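Local atomic coordinates of GCN5-related N-acetyltransferase (Sphaerobacter thermophilus, PDB entry 3TT2), a protein that probably transfers an acyl group, as expected of a GCN5-related N-acetyltransferase. Residues Q124-H129 and L312-I317; R81-S86 and H117-E122; A266-V271 and R297-A302. One frame throughout, in Å; residues are numbered along the deposited sequence.

Contact 1 of 3, residues Q124-H129 and L312-I317; sequences QVTVQH and LHRKEI
R314 and Q128 lie side by side, pointing the same way, on two neighbouring antiparallel strands, 312-316 and 125-129, whose directions differ by 159°. The strand from the C-terminal end of the chain lies between strands 125-132 and 148-159 of the first GNAT domain, apparently where a single-domain relative has its own last strand. V127 and K315 form a hydrogen-bonded pair, with V127 N 3.0 Å from K315 O and K315 N 2.9 Å from V127 O; H129 and H313 form the next such pair.

The side chain of R314 starts at a non-hydrogen-bonded pair with Q128. Its CB sits near V127 O, and CG, anti to the backbone N (chi1 -171°), comes 3.9 Å from T126 CB. CD continues past the threonine, 4.0 Å from T126 OG1. The chain then bends, and NE donates to Q128 OE1 at 3.0 Å while NH2 reaches the same oxygen at 3.1 Å. This is a side-on grip by two nitrogens on one atom: OE1 lies at the guanidinium edge, and the amide plane is turned only 16° from that of the guanidinium. Glutamine suits the place because its NE2 can bond S86 OG at the same time, which fixes the amide's rotation from both ends. An alanine at R314 would probably leave Q128 OE1 without these two donors and the side chain of T126 less covered.

L312 CD1 packs against Q128 CB on the same face. K315 points to the other face, where its long chain carries NZ to a salt bridge with E109. At the corner, I317 N donates to V125 O at 2.7 Å, and I317 CB rests 4.0 Å from V125 CG1.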
loop_
_atom_site.group_PDB
_atom_site.type_symbol
_atom_site.label_atom_id
_atom_site.label_comp_id
_atom_site.label_asym_id
_atom_site.label_seq_id
_atom_site.Cartn_x
_atom_site.Cartn_y
_atom_site.Cartn_z
ATOM N N GLN A 124 -9.608 10.278 18.024
ATOM C CA GLN A 124 -8.172 10.487 18.083
ATOM C C GLN A 124 -7.646 10.685 16.677
ATOM O O GLN A 124 -8.182 10.134 15.722
ATOM C CB GLN A 124 -7.457 9.313 18.732
ATOM C CG GLN A 124 -7.148 8.169 17.809
ATOM C CD GLN A 124 -5.974 7.324 18.296
ATOM O OE1 GLN A 124 -5.228 7.724 19.196
ATOM N NE2 GLN A 124 -5.798 6.151 17.687
ATOM N N VAL A 125 -6.589 11.474 16.559
ATOM C CA VAL A 125 -6.059 11.837 15.261
ATOM C C VAL A 125 -4.606 11.416 15.191
ATOM O O VAL A 125 -3.818 11.812 16.043
ATOM C CB VAL A 125 -6.163 13.351 15.046
ATOM C CG1 VAL A 125 -5.461 13.751 13.768
ATOM C CG2 VAL A 125 -7.633 13.793 15.056
ATOM N N THR A 126 -4.254 10.595 14.201
ATOM C CA THR A 126 -2.874 10.134 14.049
ATOM C C THR A 126 -2.264 10.515 12.710
ATOM O O THR A 126 -2.973 10.700 11.724
ATOM C CB THR A 126 -2.722 8.590 14.250
ATOM O OG1 THR A 126 -3.415 7.872 13.215
ATOM C CG2 THR A 126 -3.253 8.159 15.618
ATOM N N VAL A 127 -0.938 10.650 12.700
ATOM C CA VAL A 127 -0.149 10.753 11.469
ATOM C C VAL A 127 0.801 9.569 11.434
ATOM O O VAL A 127 1.333 9.166 12.477
ATOM C CB VAL A 127 0.718 12.011 11.429
ATOM C CG1 VAL A 127 1.567 12.018 10.177
ATOM C CG2 VAL A 127 -0.134 13.256 11.507
ATOM N N GLN A 128 1.016 9.008 10.250
ATOM C CA GLN A 128 1.874 7.851 10.142
ATOM C C GLN A 128 2.749 7.836 8.891
ATOM O O GLN A 128 2.371 8.355 7.833
ATOM C CB GLN A 128 1.048 6.579 10.228
ATOM C CG GLN A 128 0.166 6.325 9.037
ATOM C CD GLN A 128 -0.740 5.139 9.260
ATOM O OE1 GLN A 128 -1.046 4.793 10.400
ATOM N NE2 GLN A 128 -1.167 4.501 8.180
ATOM N N HIS A 129 3.927 7.232 9.045
ATOM C CA HIS A 129 4.924 7.119 7.994
ATOM C C HIS A 129 5.278 5.657 7.801
ATOM O O HIS A 129 5.332 4.895 8.764
ATOM C CB HIS A 129 6.198 7.840 8.403
ATOM C CG HIS A 129 6.112 9.331 8.323
ATOM N ND1 HIS A 129 6.705 10.054 7.309
ATOM C CD2 HIS A 129 5.531 10.240 9.142
ATOM C CE1 HIS A 129 6.481 11.344 7.503
ATOM N NE2 HIS A 129 5.772 11.482 8.610
ATOM N N LEU A 312 5.948 0.555 10.058
ATOM C CA LEU A 312 4.994 1.631 10.141
ATOM C C LEU A 312 5.205 2.433 11.430
ATOM O O LEU A 312 5.113 1.909 12.543
ATOM C CB LEU A 312 3.580 1.076 10.045
ATOM C CG LEU A 312 2.402 2.008 10.322
ATOM C CD1 LEU A 312 2.588 3.339 9.646
ATOM C CD2 LEU A 312 1.147 1.360 9.809
ATOM N N HIS A 313 5.482 3.717 11.258
ATOM C CA HIS A 313 5.647 4.617 12.385
ATOM C C HIS A 313 4.443 5.537 12.547
ATOM O O HIS A 313 3.989 6.148 11.580
ATOM C CB HIS A 313 6.946 5.398 12.253
ATOM C CG HIS A 313 8.148 4.602 12.650
ATOM N ND1 HIS A 313 8.704 3.640 11.834
ATOM C CD2 HIS A 313 8.876 4.596 13.792
ATOM C CE1 HIS A 313 9.737 3.093 12.449
ATOM N NE2 HIS A 313 9.859 3.649 13.642
ATOM N N ARG A 314 3.924 5.610 13.772
ATOM C CA ARG A 314 2.718 6.378 14.052
ATOM C C ARG A 314 2.864 7.314 15.247
ATOM O O ARG A 314 3.482 6.962 16.248
ATOM C CB ARG A 314 1.558 5.430 14.307
ATOM C CG ARG A 314 0.229 6.121 14.400
ATOM C CD ARG A 314 -0.876 5.112 14.525
ATOM N NE ARG A 314 -1.039 4.290 13.324
ATOM C CZ ARG A 314 -1.541 3.058 13.351
ATOM N NH1 ARG A 314 -1.895 2.538 14.525
ATOM N NH2 ARG A 314 -1.684 2.342 12.231
ATOM N N LYS A 315 2.283 8.503 15.142
ATOM C CA LYS A 315 2.269 9.454 16.251
ATOM C C LYS A 315 0.853 9.965 16.468
ATOM O O LYS A 315 0.116 10.165 15.508
ATOM C CB LYS A 315 3.194 10.629 15.945
ATOM C CG LYS A 315 3.337 11.640 17.064
ATOM C CD LYS A 315 3.957 12.901 16.515
ATOM C CE LYS A 315 4.382 13.851 17.609
ATOM N NZ LYS A 315 5.145 14.999 17.025
ATOM N N GLU A 316 0.469 10.185 17.719
ATOM C CA GLU A 316 -0.879 10.666 17.989
ATOM C C GLU A 316 -0.919 12.186 18.072
ATOM O O GLU A 316 -0.372 12.774 19.006
ATOM C CB GLU A 316 -1.428 10.070 19.281
ATOM C CG GLU A 316 -2.785 10.633 19.688
ATOM C CD GLU A 316 -3.186 10.276 21.114
ATOM O OE1 GLU A 316 -2.930 11.089 22.035
ATOM O OE2 GLU A 316 -3.770 9.188 21.309
ATOM N N ILE A 317 -1.589 12.806 17.099
ATOM C CA ILE A 317 -1.724 14.261 17.033
ATOM C C ILE A 317 -2.777 14.798 18.012
ATOM O O ILE A 317 -2.570 15.835 18.655
ATOM C CB ILE A 317 -2.069 14.723 15.615
ATOM C CG1 ILE A 317 -0.942 14.361 14.645
ATOM C CG2 ILE A 317 -2.330 16.216 15.588
ATOM C CD1 ILE A 317 0.418 14.871 15.034
#

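Contact 2 of 3, residues R81-S86 and H117-E122; sequences RYVQLS and HLAPAE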
loop_
_atom_site.group_PDB
_atom_site.type_symbol
_atom_site.label_atom_id
_atom_site.label_comp_id
_atom_site.label_asym_id
_atom_site.label_seq_id
_atom_site.Cartn_x
_atom_site.Cartn_y
_atom_site.Cartn_z
ATOM N N ARG A 81 -10.563 9.923 6.430
ATOM C CA ARG A 81 -11.634 10.490 7.280
ATOM C C ARG A 81 -11.115 11.576 8.215
ATOM O O ARG A 81 -11.751 11.890 9.213
ATOM C CB ARG A 81 -12.294 9.409 8.152
ATOM C CG ARG A 81 -13.188 8.405 7.444
ATOM C CD ARG A 81 -12.715 6.998 7.772
ATOM N NE ARG A 81 -13.811 6.067 8.047
ATOM C CZ ARG A 81 -13.665 4.929 8.724
ATOM N NH1 ARG A 81 -12.475 4.592 9.205
ATOM N NH2 ARG A 81 -14.705 4.131 8.928
ATOM N N TYR A 82 -9.961 12.137 7.885
ATOM C CA TYR A 82 -9.237 13.107 8.705
ATOM C C TYR A 82 -8.909 12.591 10.105
ATOM O O TYR A 82 -8.637 13.393 11.008
ATOM C CB TYR A 82 -10.059 14.400 8.839
ATOM C CG TYR A 82 -10.426 15.021 7.511
ATOM C CD1 TYR A 82 -9.502 15.762 6.800
ATOM C CD2 TYR A 82 -11.693 14.868 6.972
ATOM C CE1 TYR A 82 -9.820 16.335 5.599
ATOM C CE2 TYR A 82 -12.027 15.445 5.756
ATOM C CZ TYR A 82 -11.083 16.180 5.072
ATOM O OH TYR A 82 -11.403 16.767 3.857
ATOM N N VAL A 83 -8.965 11.281 10.333
ATOM C CA VAL A 83 -8.439 10.749 11.593
ATOM C C VAL A 83 -7.072 10.077 11.526
ATOM O O VAL A 83 -6.431 9.826 12.557
ATOM C CB VAL A 83 -9.438 9.758 12.232
ATOM C CG1 VAL A 83 -10.715 10.476 12.606
ATOM C CG2 VAL A 83 -9.688 8.564 11.295
ATOM N N GLN A 84 -6.655 9.731 10.314
ATOM C CA GLN A 84 -5.367 9.112 10.120
ATOM C C GLN A 84 -4.716 9.606 8.865
ATOM O O GLN A 84 -5.201 9.332 7.761
ATOM C CB GLN A 84 -5.522 7.615 10.046
ATOM C CG GLN A 84 -4.231 6.870 9.837
ATOM C CD GLN A 84 -4.372 5.426 10.251
ATOM O OE1 GLN A 84 -4.484 4.535 9.409
ATOM N NE2 GLN A 84 -4.404 5.187 11.565
ATOM N N LEU A 85 -3.567 10.242 9.011
ATOM C CA LEU A 85 -2.898 10.786 7.859
ATOM C C LEU A 85 -1.653 9.978 7.590
ATOM O O LEU A 85 -0.801 9.832 8.461
ATOM C CB LEU A 85 -2.530 12.237 8.113
ATOM C CG LEU A 85 -2.049 12.872 6.816
ATOM C CD1 LEU A 85 -3.240 13.072 5.865
ATOM C CD2 LEU A 85 -1.273 14.159 7.079
ATOM N N SER A 86 -1.561 9.434 6.388
ATOM C CA SER A 86 -0.349 8.777 5.943
ATOM C C SER A 86 0.480 9.771 5.144
ATOM O O SER A 86 -0.051 10.534 4.336
ATOM C CB SER A 86 -0.690 7.571 5.078
ATOM O OG SER A 86 -1.211 6.515 5.856
ATOM N N HIS A 117 -10.637 19.802 12.288
ATOM C CA HIS A 117 -11.998 20.080 12.738
ATOM C C HIS A 117 -13.055 19.275 11.983
ATOM O O HIS A 117 -14.214 19.197 12.409
ATOM C CB HIS A 117 -12.299 21.581 12.625
ATOM C CG HIS A 117 -11.985 22.158 11.280
ATOM N ND1 HIS A 117 -10.714 22.155 10.748
ATOM C CD2 HIS A 117 -12.777 22.744 10.352
ATOM C CE1 HIS A 117 -10.735 22.711 9.549
ATOM N NE2 HIS A 117 -11.975 23.076 9.284
ATOM N N LEU A 118 -12.645 18.675 10.869
ATOM C CA LEU A 118 -13.531 17.883 10.021
ATOM C C LEU A 118 -13.621 16.430 10.480
ATOM O O LEU A 118 -14.366 15.634 9.916
ATOM C CB LEU A 118 -13.040 17.948 8.579
ATOM C CG LEU A 118 -12.938 19.375 8.034
ATOM C CD1 LEU A 118 -11.962 19.461 6.866
ATOM C CD2 LEU A 118 -14.314 19.890 7.641
ATOM N N ALA A 119 -12.828 16.093 11.488
ATOM C CA ALA A 119 -12.929 14.817 12.173
ATOM C C ALA A 119 -13.903 14.949 13.329
ATOM O O ALA A 119 -14.029 16.039 13.911
ATOM C CB ALA A 119 -11.565 14.415 12.693
ATOM N N PRO A 120 -14.589 13.848 13.686
ATOM C CA PRO A 120 -15.481 13.880 14.847
ATOM C C PRO A 120 -14.648 14.368 16.005
ATOM O O PRO A 120 -13.455 14.059 16.041
ATOM C CB PRO A 120 -15.829 12.412 15.059
ATOM C CG PRO A 120 -15.587 11.762 13.765
ATOM C CD PRO A 120 -14.449 12.491 13.137
ATOM N N ALA A 121 -15.228 15.139 16.914
ATOM C CA ALA A 121 -14.398 15.813 17.903
ATOM C C ALA A 121 -13.803 14.847 18.926
ATOM O O ALA A 121 -12.741 15.112 19.496
ATOM C CB ALA A 121 -15.148 16.951 18.571
ATOM N N GLU A 122 -14.475 13.721 19.147
ATOM C CA GLU A 122 -13.995 12.733 20.113
ATOM C C GLU A 122 -12.908 11.815 19.532
ATOM O O GLU A 122 -12.144 11.198 20.271
ATOM C CB GLU A 122 -15.163 11.905 20.666
ATOM C CG GLU A 122 -15.742 10.894 19.675
ATOM C CD GLU A 122 -16.618 11.537 18.607
ATOM O OE1 GLU A 122 -16.836 12.771 18.670
ATOM O OE2 GLU A 122 -17.096 10.803 17.711
#
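The ring of Y82 lies flat against L118, presenting one face to the leucine's CB. That carbon stands 4.0 Å from the ring centroid, 22° off the ring normal, so the CH-pi contact is made over the face but displaced toward the rim, where L118 CB is 3.7 Å from Y82 CD2. Farther out, L118 CD1 reaches the phenol end of the ring, 3.8 Å from Y82 CZ. The two side chains cross at a slant, and the leucine touches the ring at two places, with CB over the face near CD2 and CD1 close to CZ. Tyrosine fits a partly exposed site like this one, since its face can take aliphatic carbons while the hydroxyl at the ring's tip tolerates a polar setting.

The first torsion of Y82 sets this up: CG is anti to the carbonyl carbon (chi1 -56°), beside the backbone N, which donates a hydrogen bond to N79 OD1. R81 and Y82 both have left-handed backbone conformations, close to the pattern of a type I' turn, in the tight connection of the beta hairpin between strands 71-80 and 84-91. A classic beta bulge follows, in which V83 and Q84 are together opposite R80. The partner segment is the 3-10 turn and loop that lead from helix 100-115 to strand 125-132 of the GNAT domain.

A119 turns its methyl toward the hairpin, with CB 3.5 Å from Y82 O and 4.1 Å from Y82 CB. A small residue lets the two backbones come close here. V83 CG1 lies 4.0 Å from A119 CB, so the methyl has both Y82 and V83 beside it, and 4.3 Å from P120 CD. P120 O, beyond the packing, accepts a hydrogen bond from R318 NH2.

Contact 3 of 3, residues A266-V271 and R297-A302; sequences ALLQEV and RLYRRA
Two helical segments, 266-271 and 297-301, run in broadly the same direction, their short axes 33° apart and 10.2 Å from each other at closest approach. In the second GNAT domain the first of these belongs to helix 263-278, which by its place in the fold probably corresponds to the long helix that follows the cofactor-binding loop in relatives. The second is a short, weakly bonded helix beyond strand 282-290. The backbones come nearest at A302, just after the short helix, with Q269 CA 6.1 Å from A302 CA.

One side chain spans most of the gap. L268 points toward the short helix, and its CG stands anti to the carbonyl carbon (chi1 -84°), while the extended second torsion carries CD1 outward among three partners. CD1 lies 3.8 Å from A302 CB, 4.0 Å from Y299 CD1 and 4.2 Å from L298 CG. The leucine crosses the tyrosine side chain at about a right angle and approaches the ring obliquely. Leucine suits this buried place because a branched, purely apolar tip can touch several neighbours without needing a polar partner, and M304 and C238 pack against it too.

A302 is the close-packed counterpart: its methyl also meets L268 CB, at 4.0 Å, and its smallness lets this part of the chain come near helix 263-278. L298 sits beside it, with its own side chain against A264 and L265 of the long helix. Within the short helix, L298 CD2 stands 3.6 Å above the plane of the Y299 ring, offset toward the rim.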
loop_
_atom_site.group_PDB
_atom_site.type_symbol
_atom_site.label_atom_id
_atom_site.label_comp_id
_atom_site.label_asym_id
_atom_site.label_seq_id
_atom_site.Cartn_x
_atom_site.Cartn_y
_atom_site.Cartn_z
ATOM N N ALA A 266 -3.759 -22.345 -2.226
ATOM C CA ALA A 266 -4.399 -22.690 -3.487
ATOM C C ALA A 266 -4.818 -21.439 -4.223
ATOM O O ALA A 266 -4.625 -21.351 -5.440
ATOM C CB ALA A 266 -5.600 -23.575 -3.262
ATOM N N LEU A 267 -5.404 -20.477 -3.507
ATOM C CA LEU A 267 -5.850 -19.243 -4.165
ATOM C C LEU A 267 -4.674 -18.537 -4.833
ATOM O O LEU A 267 -4.756 -18.155 -5.984
ATOM C CB LEU A 267 -6.560 -18.282 -3.214
ATOM C CG LEU A 267 -8.051 -18.567 -3.075
ATOM C CD1 LEU A 267 -8.662 -17.714 -1.968
ATOM C CD2 LEU A 267 -8.777 -18.359 -4.375
ATOM N N LEU A 268 -3.579 -18.395 -4.101
ATOM C CA LEU A 268 -2.430 -17.705 -4.612
ATOM C C LEU A 268 -1.848 -18.446 -5.811
ATOM O O LEU A 268 -1.617 -17.846 -6.854
ATOM C CB LEU A 268 -1.381 -17.525 -3.516
ATOM C CG LEU A 268 -1.578 -16.320 -2.595
ATOM C CD1 LEU A 268 -0.436 -16.232 -1.585
ATOM C CD2 LEU A 268 -1.712 -15.015 -3.373
ATOM N N GLN A 269 -1.624 -19.746 -5.659
ATOM C CA GLN A 269 -1.072 -20.562 -6.741
ATOM C C GLN A 269 -1.921 -20.481 -8.016
ATOM O O GLN A 269 -1.384 -20.353 -9.120
ATOM C CB GLN A 269 -0.884 -22.012 -6.292
ATOM C CG GLN A 269 0.294 -22.205 -5.357
ATOM C CD GLN A 269 0.408 -23.634 -4.791
ATOM O OE1 GLN A 269 -0.594 -24.355 -4.635
ATOM N NE2 GLN A 269 1.647 -24.043 -4.478
ATOM N N GLU A 270 -3.242 -20.528 -7.859
ATOM C CA GLU A 270 -4.148 -20.354 -8.991
ATOM C C GLU A 270 -4.050 -18.967 -9.667
ATOM O O GLU A 270 -4.016 -18.884 -10.904
ATOM C CB GLU A 270 -5.584 -20.665 -8.583
ATOM C CG GLU A 270 -6.584 -20.662 -9.727
ATOM C CD GLU A 270 -6.843 -22.036 -10.329
ATOM O OE1 GLU A 270 -6.973 -22.114 -11.569
ATOM O OE2 GLU A 270 -6.933 -23.033 -9.578
ATOM N N VAL A 271 -3.997 -17.898 -8.864
ATOM C CA VAL A 271 -3.869 -16.531 -9.390
ATOM C C VAL A 271 -2.565 -16.383 -10.156
ATOM O O VAL A 271 -2.529 -15.775 -11.216
ATOM C CB VAL A 271 -3.926 -15.453 -8.287
ATOM C CG1 VAL A 271 -4.005 -14.103 -8.895
ATOM C CG2 VAL A 271 -5.145 -15.624 -7.494
ATOM N N ARG A 297 4.094 -18.049 6.767
ATOM C CA ARG A 297 4.725 -19.052 5.918
ATOM C C ARG A 297 3.967 -19.214 4.598
ATOM O O ARG A 297 4.532 -19.682 3.620
ATOM C CB ARG A 297 4.896 -20.390 6.647
ATOM C CG ARG A 297 5.990 -20.370 7.718
ATOM C CD ARG A 297 6.230 -21.763 8.272
ATOM N NE ARG A 297 7.086 -21.741 9.455
ATOM C CZ ARG A 297 8.408 -21.845 9.435
ATOM N NH1 ARG A 297 9.049 -21.979 8.285
ATOM N NH2 ARG A 297 9.089 -21.814 10.570
ATOM N N LEU A 298 2.713 -18.766 4.568
ATOM C CA LEU A 298 1.881 -18.812 3.374
ATOM C C LEU A 298 2.579 -18.304 2.117
ATOM O O LEU A 298 2.507 -18.928 1.054
ATOM C CB LEU A 298 0.650 -17.942 3.591
ATOM C CG LEU A 298 -0.179 -17.654 2.339
ATOM C CD1 LEU A 298 -0.691 -18.945 1.696
ATOM C CD2 LEU A 298 -1.321 -16.699 2.605
ATOM N N TYR A 299 3.261 -17.169 2.237
ATOM C CA TYR A 299 3.731 -16.433 1.054
ATOM C C TYR A 299 4.978 -17.043 0.438
ATOM O O TYR A 299 5.077 -17.196 -0.772
ATOM C CB TYR A 299 3.893 -14.952 1.390
ATOM C CG TYR A 299 2.563 -14.363 1.795
ATOM C CD1 TYR A 299 1.671 -13.912 0.831
ATOM C CD2 TYR A 299 2.162 -14.324 3.130
ATOM C CE1 TYR A 299 0.440 -13.399 1.174
ATOM C CE2 TYR A 299 0.913 -13.826 3.490
ATOM C CZ TYR A 299 0.059 -13.360 2.499
ATOM O OH TYR A 299 -1.178 -12.842 2.793
ATOM N N ARG A 300 5.916 -17.435 1.286
ATOM C CA ARG A 300 7.090 -18.135 0.815
ATOM C C ARG A 300 6.685 -19.494 0.207
ATOM O O ARG A 300 7.182 -19.901 -0.850
ATOM C CB ARG A 300 8.088 -18.253 1.954
ATOM C CG ARG A 300 9.225 -19.182 1.694
ATOM C CD ARG A 300 10.369 -18.902 2.637
ATOM N NE ARG A 300 11.450 -19.861 2.442
ATOM C CZ ARG A 300 12.492 -19.990 3.258
ATOM N NH1 ARG A 300 12.592 -19.219 4.337
ATOM N NH2 ARG A 300 13.431 -20.892 2.997
ATOM N N ARG A 301 5.730 -20.163 0.838
ATOM C CA ARG A 301 5.188 -21.414 0.306
ATOM C C ARG A 301 4.500 -21.232 -1.039
ATOM O O ARG A 301 4.392 -22.183 -1.786
ATOM C CB ARG A 301 4.227 -22.078 1.304
ATOM C CG ARG A 301 4.946 -22.765 2.443
ATOM C CD ARG A 301 4.002 -23.497 3.360
ATOM N NE ARG A 301 4.716 -24.118 4.469
ATOM C CZ ARG A 301 4.251 -24.175 5.715
ATOM N NH1 ARG A 301 3.069 -23.631 6.012
ATOM N NH2 ARG A 301 4.973 -24.759 6.668
ATOM N N ALA A 302 4.023 -20.027 -1.341
ATOM C CA ALA A 302 3.377 -19.795 -2.631
ATOM C C ALA A 302 4.408 -19.413 -3.700
ATOM O O ALA A 302 4.084 -19.176 -4.867
ATOM C CB ALA A 302 2.269 -18.763 -2.523
#

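In the fold
Contacts 1 and 2 adjoin, with centres 11 Å apart, through the neighbouring strands 84-91 and 125-132. At this seam Q128 N lies 2.7 Å from L85 O and T126 O lies 2.8 Å from L85 N, both probable hydrogen bonds. Contact 3 belongs to the second GNAT domain on the opposite side of the chain's centre; its centre is about 32 Å from that of contact 1 and about 37 Å from that of contact 2. Yet strand 305-316 follows helix 297-301 in the chain, which thus passes from contact 3 into contact 1. A MES molecule, probably from crystallisation, lies about 4 Å from the H129 side chain and may mark a pocket.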